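Local coordinates for Lmo0651 protein (Listeria monocytogenes serovar 1/2a, PDB 6EP3) that probably binds specific DNA sequences as a GntR-family transcription factor and controls expression of the Agr system, mediating virulence, at residues E88-A99 / I195-F206. Sequence-based numbering, arbitrary orientation.
With SO4 (sulfate ion), chain P.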
ATOM      1  N   GLU B  88      -5.083  -7.659  -9.030  1.00 42.83           N
ATOM      2  CA  GLU B  88      -5.071  -8.987  -9.629  1.00 47.88           C
ATOM      3  C   GLU B  88      -3.753  -9.708  -9.397  1.00 57.92           C
ATOM      4  O   GLU B  88      -3.746 -10.927  -9.185  1.00 55.01           O
ATOM      5  CB  GLU B  88      -5.358  -8.886 -11.129  1.00 49.76           C
ATOM      6  CG  GLU B  88      -5.306 -10.223 -11.857  1.00 58.04           C
ATOM      7  CD  GLU B  88      -5.541 -10.095 -13.353  1.00 63.06           C
ATOM      8  OE1 GLU B  88      -5.723  -8.957 -13.839  1.00 69.43           O
ATOM      9  OE2 GLU B  88      -5.550 -11.138 -14.041  1.00 61.78           O
ATOM     10  N   ILE B  89      -2.628  -8.988  -9.405  1.00 59.24           N
ATOM     11  CA  ILE B  89      -1.383  -9.641  -9.013  1.00 51.05           C
ATOM     12  C   ILE B  89      -1.481 -10.119  -7.569  1.00 52.98           C
ATOM     13  O   ILE B  89      -1.065 -11.242  -7.245  1.00 57.42           O
ATOM     14  CB  ILE B  89      -0.154  -8.744  -9.275  1.00 50.93           C
ATOM     15  CG1 ILE B  89      -0.040  -7.588  -8.289  1.00 51.64           C
ATOM     16  CG2 ILE B  89      -0.170  -8.223 -10.706  1.00 50.73           C
ATOM     17  CD1 ILE B  89       1.197  -6.762  -8.498  1.00 55.14           C
ATOM     18  N   PHE B  90      -2.063  -9.297  -6.684  1.00 45.98           N
ATOM     19  CA  PHE B  90      -2.234  -9.736  -5.298  1.00 53.58           C
ATOM     20  C   PHE B  90      -3.111 -10.989  -5.200  1.00 55.68           C
ATOM     21  O   PHE B  90      -2.778 -11.934  -4.475  1.00 53.00           O
ATOM     22  CB  PHE B  90      -2.820  -8.606  -4.456  1.00 60.79           C
ATOM     23  CG  PHE B  90      -1.787  -7.664  -3.916  1.00 70.27           C
ATOM     24  CD1 PHE B  90      -0.635  -8.148  -3.320  1.00 80.92           C
ATOM     25  CD2 PHE B  90      -1.966  -6.295  -4.006  1.00 73.77           C
ATOM     26  CE1 PHE B  90       0.322  -7.283  -2.825  1.00 84.17           C
ATOM     27  CE2 PHE B  90      -1.014  -5.424  -3.510  1.00 80.67           C
ATOM     28  CZ  PHE B  90       0.131  -5.919  -2.920  1.00 84.78           C
ATOM     29  N   VAL B  91      -4.230 -11.017  -5.928  1.00 54.46           N
ATOM     30  CA  VAL B  91      -5.154 -12.152  -5.843  1.00 53.85           C
ATOM     31  C   VAL B  91      -4.493 -13.422  -6.367  1.00 54.15           C
ATOM     32  O   VAL B  91      -4.557 -14.493  -5.739  1.00 52.39           O
ATOM     33  CB  VAL B  91      -6.457 -11.849  -6.607  1.00 49.08           C
ATOM     34  CG1 VAL B  91      -7.353 -13.080  -6.645  1.00 47.91           C
ATOM     35  CG2 VAL B  91      -7.193 -10.674  -5.988  1.00 47.42           C
ATOM     36  N   ASP B  92      -3.864 -13.328  -7.541  1.00 57.30           N
ATOM     37  CA  ASP B  92      -3.239 -14.501  -8.138  1.00 56.61           C
ATOM     38  C   ASP B  92      -2.116 -15.032  -7.260  1.00 57.91           C
ATOM     39  O   ASP B  92      -2.000 -16.248  -7.064  1.00 63.82           O
ATOM     40  CB  ASP B  92      -2.721 -14.167  -9.536  1.00 54.38           C
ATOM     41  CG  ASP B  92      -2.137 -15.376 -10.239  1.00 63.12           C
ATOM     42  OD1 ASP B  92      -2.921 -16.258 -10.651  1.00 62.17           O
ATOM     43  OD2 ASP B  92      -0.897 -15.447 -10.374  1.00 66.06           O
ATOM     44  N   ALA B  93      -1.277 -14.141  -6.717  1.00 54.27           N
ATOM     45  CA  ALA B  93      -0.206 -14.600  -5.839  1.00 55.18           C
ATOM     46  C   ALA B  93      -0.762 -15.204  -4.555  1.00 54.64           C
ATOM     47  O   ALA B  93      -0.197 -16.164  -4.024  1.00 60.92           O
ATOM     48  CB  ALA B  93       0.754 -13.454  -5.526  1.00 42.76           C
ATOM     49  N   ALA B  94      -1.867 -14.660  -4.042  1.00 51.55           N
ATOM     50  CA  ALA B  94      -2.490 -15.245  -2.859  1.00 53.77           C
ATOM     51  C   ALA B  94      -2.911 -16.680  -3.128  1.00 54.60           C
ATOM     52  O   ALA B  94      -2.615 -17.589  -2.339  1.00 43.40           O
ATOM     53  CB  ALA B  94      -3.695 -14.409  -2.428  1.00 45.95           C
ATOM     54  N   ILE B  95      -3.602 -16.903  -4.247  1.00 50.36           N
ATOM     55  CA  ILE B  95      -4.062 -18.253  -4.561  1.00 51.39           C
ATOM     56  C   ILE B  95      -2.874 -19.180  -4.793  1.00 52.00           C
ATOM     57  O   ILE B  95      -2.862 -20.329  -4.330  1.00 53.88           O
ATOM     58  CB  ILE B  95      -5.027 -18.227  -5.761  1.00 55.32           C
ATOM     59  CG1 ILE B  95      -6.246 -17.367  -5.430  1.00 45.26           C
ATOM     60  CG2 ILE B  95      -5.504 -19.623  -6.098  1.00 50.28           C
ATOM     61  CD1 ILE B  95      -6.856 -17.692  -4.084  1.00 47.92           C
ATOM     62  N   ALA B  96      -1.843 -18.689  -5.483  1.00 56.21           N
ATOM     63  CA  ALA B  96      -0.665 -19.511  -5.741  1.00 58.34           C
ATOM     64  C   ALA B  96       0.027 -19.906  -4.441  1.00 52.71           C
ATOM     65  O   ALA B  96       0.417 -21.065  -4.258  1.00 55.71           O
ATOM     66  CB  ALA B  96       0.301 -18.766  -6.665  1.00 51.50           C
ATOM     67  N   LYS B  97       0.202 -18.949  -3.529  1.00 46.84           N
ATOM     68  CA  LYS B  97       0.855 -19.248  -2.260  1.00 51.95           C
ATOM     69  C   LYS B  97       0.038 -20.232  -1.438  1.00 60.15           C
ATOM     70  O   LYS B  97       0.584 -21.196  -0.888  1.00 61.31           O
ATOM     71  CB  LYS B  97       1.093 -17.957  -1.476  1.00 49.81           C
ATOM     72  CG  LYS B  97       1.888 -18.151  -0.190  1.00 50.76           C
ATOM     73  CD  LYS B  97       1.939 -16.868   0.629  1.00 60.35           C
ATOM     74  CE  LYS B  97       2.679 -17.074   1.945  1.00 58.54           C
ATOM     75  NZ  LYS B  97       2.551 -15.886   2.832  1.00 57.16           N
ATOM     76  N   ALA B  98      -1.277 -20.010  -1.347  1.00 61.12           N
ATOM     77  CA  ALA B  98      -2.115 -20.917  -0.571  1.00 61.21           C
ATOM     78  C   ALA B  98      -2.057 -22.331  -1.132  1.00 58.19           C
ATOM     79  O   ALA B  98      -1.926 -23.301  -0.376  1.00 49.81           O
ATOM     80  CB  ALA B  98      -3.557 -20.411  -0.542  1.00 54.86           C
ATOM     81  N   ALA B  99      -2.111 -22.465  -2.459  1.00 55.21           N
ATOM     82  CA  ALA B  99      -2.062 -23.790  -3.060  1.00 53.32           C
ATOM     83  C   ALA B  99      -0.691 -24.432  -2.892  1.00 64.28           C
ATOM     84  O   ALA B  99      -0.592 -25.648  -2.692  1.00 73.32           O
ATOM     85  CB  ALA B  99      -2.437 -23.705  -4.537  1.00 50.51           C
ATOM     86  N   ILE B 195      -6.898 -25.531  -8.892  1.00 65.08           N
ATOM     87  CA  ILE B 195      -6.289 -24.244  -8.582  1.00 53.87           C
ATOM     88  C   ILE B 195      -5.986 -23.467  -9.854  1.00 56.89           C
ATOM     89  O   ILE B 195      -6.253 -22.263  -9.938  1.00 59.16           O
ATOM     90  CB  ILE B 195      -5.026 -24.444  -7.734  1.00 58.00           C
ATOM     91  CG1 ILE B 195      -5.355 -25.288  -6.503  1.00 54.05           C
ATOM     92  CG2 ILE B 195      -4.465 -23.097  -7.331  1.00 62.69           C
ATOM     93  CD1 ILE B 195      -6.426 -24.685  -5.632  1.00 56.40           C
ATOM     94  N   GLU B 196      -5.408 -24.131 -10.854  1.00 50.47           N
ATOM     95  CA  GLU B 196      -5.089 -23.437 -12.096  1.00 56.00           C
ATOM     96  C   GLU B 196      -6.354 -22.947 -12.786  1.00 61.39           C
ATOM     97  O   GLU B 196      -6.383 -21.845 -13.348  1.00 65.44           O
ATOM     98  CB  GLU B 196      -4.286 -24.358 -13.013  1.00 52.51           C
ATOM     99  CG  GLU B 196      -3.035 -24.919 -12.358  1.00 72.93           C
ATOM    100  CD  GLU B 196      -2.183 -23.845 -11.702  1.00 89.33           C
ATOM    101  OE1 GLU B 196      -2.263 -23.694 -10.463  1.00 91.42           O
ATOM    102  OE2 GLU B 196      -1.430 -23.157 -12.427  1.00 93.20           O
ATOM    103  N   LEU B 197      -7.420 -23.749 -12.735  1.00 62.52           N
ATOM    104  CA  LEU B 197      -8.691 -23.321 -13.309  1.00 61.59           C
ATOM    105  C   LEU B 197      -9.248 -22.118 -12.561  1.00 54.46           C
ATOM    106  O   LEU B 197      -9.753 -21.173 -13.180  1.00 54.48           O
ATOM    107  CB  LEU B 197      -9.687 -24.481 -13.289  1.00 65.95           C
ATOM    108  CG  LEU B 197      -9.838 -25.253 -14.601  1.00 75.03           C
ATOM    109  CD1 LEU B 197     -10.814 -26.406 -14.440  1.00 68.79           C
ATOM    110  CD2 LEU B 197     -10.290 -24.326 -15.716  1.00 80.73           C
ATOM    111  N   ALA B 198      -9.148 -22.123 -11.229  1.00 45.13           N
ATOM    112  CA  ALA B 198      -9.590 -20.969 -10.453  1.00 48.44           C
ATOM    113  C   ALA B 198      -8.782 -19.725 -10.801  1.00 54.98           C
ATOM    114  O   ALA B 198      -9.330 -18.622 -10.905  1.00 53.53           O
ATOM    115  CB  ALA B 198      -9.496 -21.275  -8.958  1.00 48.59           C
ATOM    116  N   ARG B 199      -7.472 -19.880 -10.985  1.00 50.56           N
ATOM    117  CA  ARG B 199      -6.643 -18.723 -11.299  1.00 50.73           C
ATOM    118  C   ARG B 199      -6.972 -18.168 -12.678  1.00 52.91           C
ATOM    119  O   ARG B 199      -7.047 -16.946 -12.865  1.00 55.53           O
ATOM    120  CB  ARG B 199      -5.166 -19.093 -11.200  1.00 48.98           C
ATOM    121  CG  ARG B 199      -4.728 -19.460  -9.799  1.00 54.95           C
ATOM    122  CD  ARG B 199      -3.314 -19.999  -9.804  1.00 58.95           C
ATOM    123  NE  ARG B 199      -2.340 -18.937 -10.006  1.00 57.25           N
ATOM    124  CZ  ARG B 199      -1.035 -19.143 -10.132  1.00 60.70           C
ATOM    125  NH1 ARG B 199      -0.554 -20.376 -10.078  1.00 61.44           N
ATOM    126  NH2 ARG B 199      -0.215 -18.119 -10.309  1.00 58.26           N
ATOM    127  N   LYS B 200      -7.210 -19.048 -13.652  1.00 49.26           N
ATOM    128  CA  LYS B 200      -7.587 -18.558 -14.973  1.00 52.85           C
ATOM    129  C   LYS B 200      -8.987 -17.954 -14.965  1.00 57.85           C
ATOM    130  O   LYS B 200      -9.254 -17.004 -15.708  1.00 53.50           O
ATOM    131  CB  LYS B 200      -7.470 -19.678 -16.005  1.00 58.93           C
ATOM    132  CG  LYS B 200      -6.063 -20.275 -16.093  1.00 76.06           C
ATOM    133  CD  LYS B 200      -4.981 -19.180 -16.081  1.00 81.17           C
ATOM    134  CE  LYS B 200      -3.832 -19.498 -17.027  1.00 84.85           C
ATOM    135  NZ  LYS B 200      -3.743 -18.542 -18.169  1.00 85.39           N
ATOM    136  N   THR B 201      -9.874 -18.437 -14.091  1.00 42.90           N
ATOM    137  CA  THR B 201     -11.181 -17.802 -13.951  1.00 49.96           C
ATOM    138  C   THR B 201     -11.052 -16.410 -13.348  1.00 53.51           C
ATOM    139  O   THR B 201     -11.738 -15.474 -13.774  1.00 49.35           O
ATOM    140  CB  THR B 201     -12.102 -18.668 -13.090  1.00 52.37           C
ATOM    141  OG1 THR B 201     -12.100 -20.012 -13.587  1.00 53.36           O
ATOM    142  CG2 THR B 201     -13.521 -18.127 -13.127  1.00 52.03           C
ATOM    143  N   ILE B 202     -10.184 -16.263 -12.345  1.00 54.61           N
ATOM    144  CA  ILE B 202      -9.906 -14.948 -11.770  1.00 57.98           C
ATOM    145  C   ILE B 202      -9.389 -14.003 -12.847  1.00 52.59           C
ATOM    146  O   ILE B 202      -9.812 -12.842 -12.951  1.00 57.33           O
ATOM    147  CB  ILE B 202      -8.893 -15.077 -10.619  1.00 52.97           C
ATOM    148  CG1 ILE B 202      -9.488 -15.871  -9.458  1.00 48.57           C
ATOM    149  CG2 ILE B 202      -8.426 -13.703 -10.157  1.00 54.30           C
ATOM    150  CD1 ILE B 202      -8.473 -16.230  -8.402  1.00 50.14           C
ATOM    151  N   LYS B 203      -8.449 -14.496 -13.654  1.00 60.06           N
ATOM    152  CA  LYS B 203      -7.877 -13.682 -14.720  1.00 55.81           C
ATOM    153  C   LYS B 203      -8.944 -13.269 -15.726  1.00 56.11           C
ATOM    154  O   LYS B 203      -8.981 -12.112 -16.163  1.00 59.94           O
ATOM    155  CB  LYS B 203      -6.747 -14.452 -15.402  1.00 55.93           C
ATOM    156  CG  LYS B 203      -6.220 -13.809 -16.670  1.00 67.75           C
ATOM    157  CD  LYS B 203      -4.969 -14.519 -17.167  1.00 69.22           C
ATOM    158  CE  LYS B 203      -4.394 -13.830 -18.395  1.00 79.66           C
ATOM    159  NZ  LYS B 203      -3.162 -14.507 -18.894  1.00 91.33           N
ATOM    160  N   SER B 204      -9.834 -14.197 -16.087  1.00 49.70           N
ATOM    161  CA  SER B 204     -10.914 -13.880 -17.017  1.00 52.78           C
ATOM    162  C   SER B 204     -11.861 -12.839 -16.431  1.00 54.07           C
ATOM    163  O   SER B 204     -12.293 -11.915 -17.132  1.00 54.75           O
ATOM    164  CB  SER B 204     -11.680 -15.154 -17.370  1.00 57.66           C
ATOM    165  OG  SER B 204     -12.899 -14.855 -18.026  1.00 69.87           O
ATOM    166  N   MET B 205     -12.202 -12.986 -15.149  1.00 50.62           N
ATOM    167  CA  MET B 205     -13.046 -12.007 -14.473  1.00 54.73           C
ATOM    168  C   MET B 205     -12.436 -10.618 -14.555  1.00 55.74           C
ATOM    169  O   MET B 205     -13.110  -9.644 -14.924  1.00 59.41           O
ATOM    170  CB  MET B 205     -13.243 -12.419 -13.013  1.00 57.99           C
ATOM    171  CG  MET B 205     -14.256 -11.577 -12.248  1.00 65.36           C
ATOM    172  SD  MET B 205     -14.329 -11.974 -10.483  1.00 64.96           S
ATOM    173  CE  MET B 205     -12.680 -11.490  -9.968  1.00 60.76           C
ATOM    174  N   PHE B 206     -11.152 -10.510 -14.212  1.00 58.28           N
ATOM    175  CA  PHE B 206     -10.500  -9.206 -14.218  1.00 55.40           C
ATOM    176  C   PHE B 206     -10.393  -8.647 -15.633  1.00 50.06           C
ATOM    177  O   PHE B 206     -10.563  -7.442 -15.841  1.00 50.70           O
ATOM    178  CB  PHE B 206      -9.123  -9.303 -13.562  1.00 54.26           C
ATOM    179  CG  PHE B 206      -9.158  -9.178 -12.065  1.00 57.19           C
ATOM    180  CD1 PHE B 206      -9.213  -7.936 -11.457  1.00 62.38           C
ATOM    181  CD2 PHE B 206      -9.164 -10.310 -11.267  1.00 57.28           C
ATOM    182  CE1 PHE B 206      -9.249  -7.826 -10.079  1.00 63.66           C
ATOM    183  CE2 PHE B 206      -9.208 -10.205  -9.890  1.00 55.19           C
ATOM    184  CZ  PHE B 206      -9.251  -8.962  -9.296  1.00 59.99           C
TER
HETATM  185  S   SO4 P 305       3.260 -19.911 -10.264  1.00108.57           S
HETATM  186  O1  SO4 P 305       3.863 -20.006 -11.590  1.00113.92           O
HETATM  187  O2  SO4 P 305       4.282 -20.120  -9.244  1.00113.61           O
HETATM  188  O3  SO4 P 305       2.669 -18.587 -10.093  1.00103.48           O
HETATM  189  O4  SO4 P 305       2.227 -20.933 -10.129  1.00105.63           O
HETATM  190  O   HOH W   1      -6.850 -10.239 -16.504  1.00 51.54           O
HETATM  191  O   HOH W   2      -5.017 -15.307 -11.446  1.00 53.67           O
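D92 and R199 sit where segments 88-99 and 195-206 of helices 77-101 and 195-219 pack antiparallel, their axes 10.2 Å apart at 174°, within the all-helical FCD domain of this GntR-family regulator. R199 grips the carboxylate side-on: NE reaches D92 OD1 from above the carboxylate plane, and NH2 donates to D92 OD2 at 2.8 Å, nearly straight at 169°, on the syn side but tilted out of that plane. The bend of the arginine at chi3 (74°) swings the guanidinium across D92 and lays one face, toward its rim, against A96 CB, 3.7 Å from R199 CZ. Its NE/NH2 edge holds D92 and its NH1/NH2 edge a sulfate probably from the crystallisation liquor; two bonds on each fix the group's rotation in the crystal. On the buried side, V91 CG1 meets I202 CG2 at 3.7 Å, and I95 fits between I202 CD1 and I195 CG2; helix 126-142 backs V91. A99 CB closes one end against I195 CG2 at 3.5 Å. At the other, E88, extended, slides past F206, its CB centred over the ring 3.9 Å from the centroid in a CH-pi contact. Past the carboxylate, a water bridges E88 OE2 and K203 O, 2.9 Å from each.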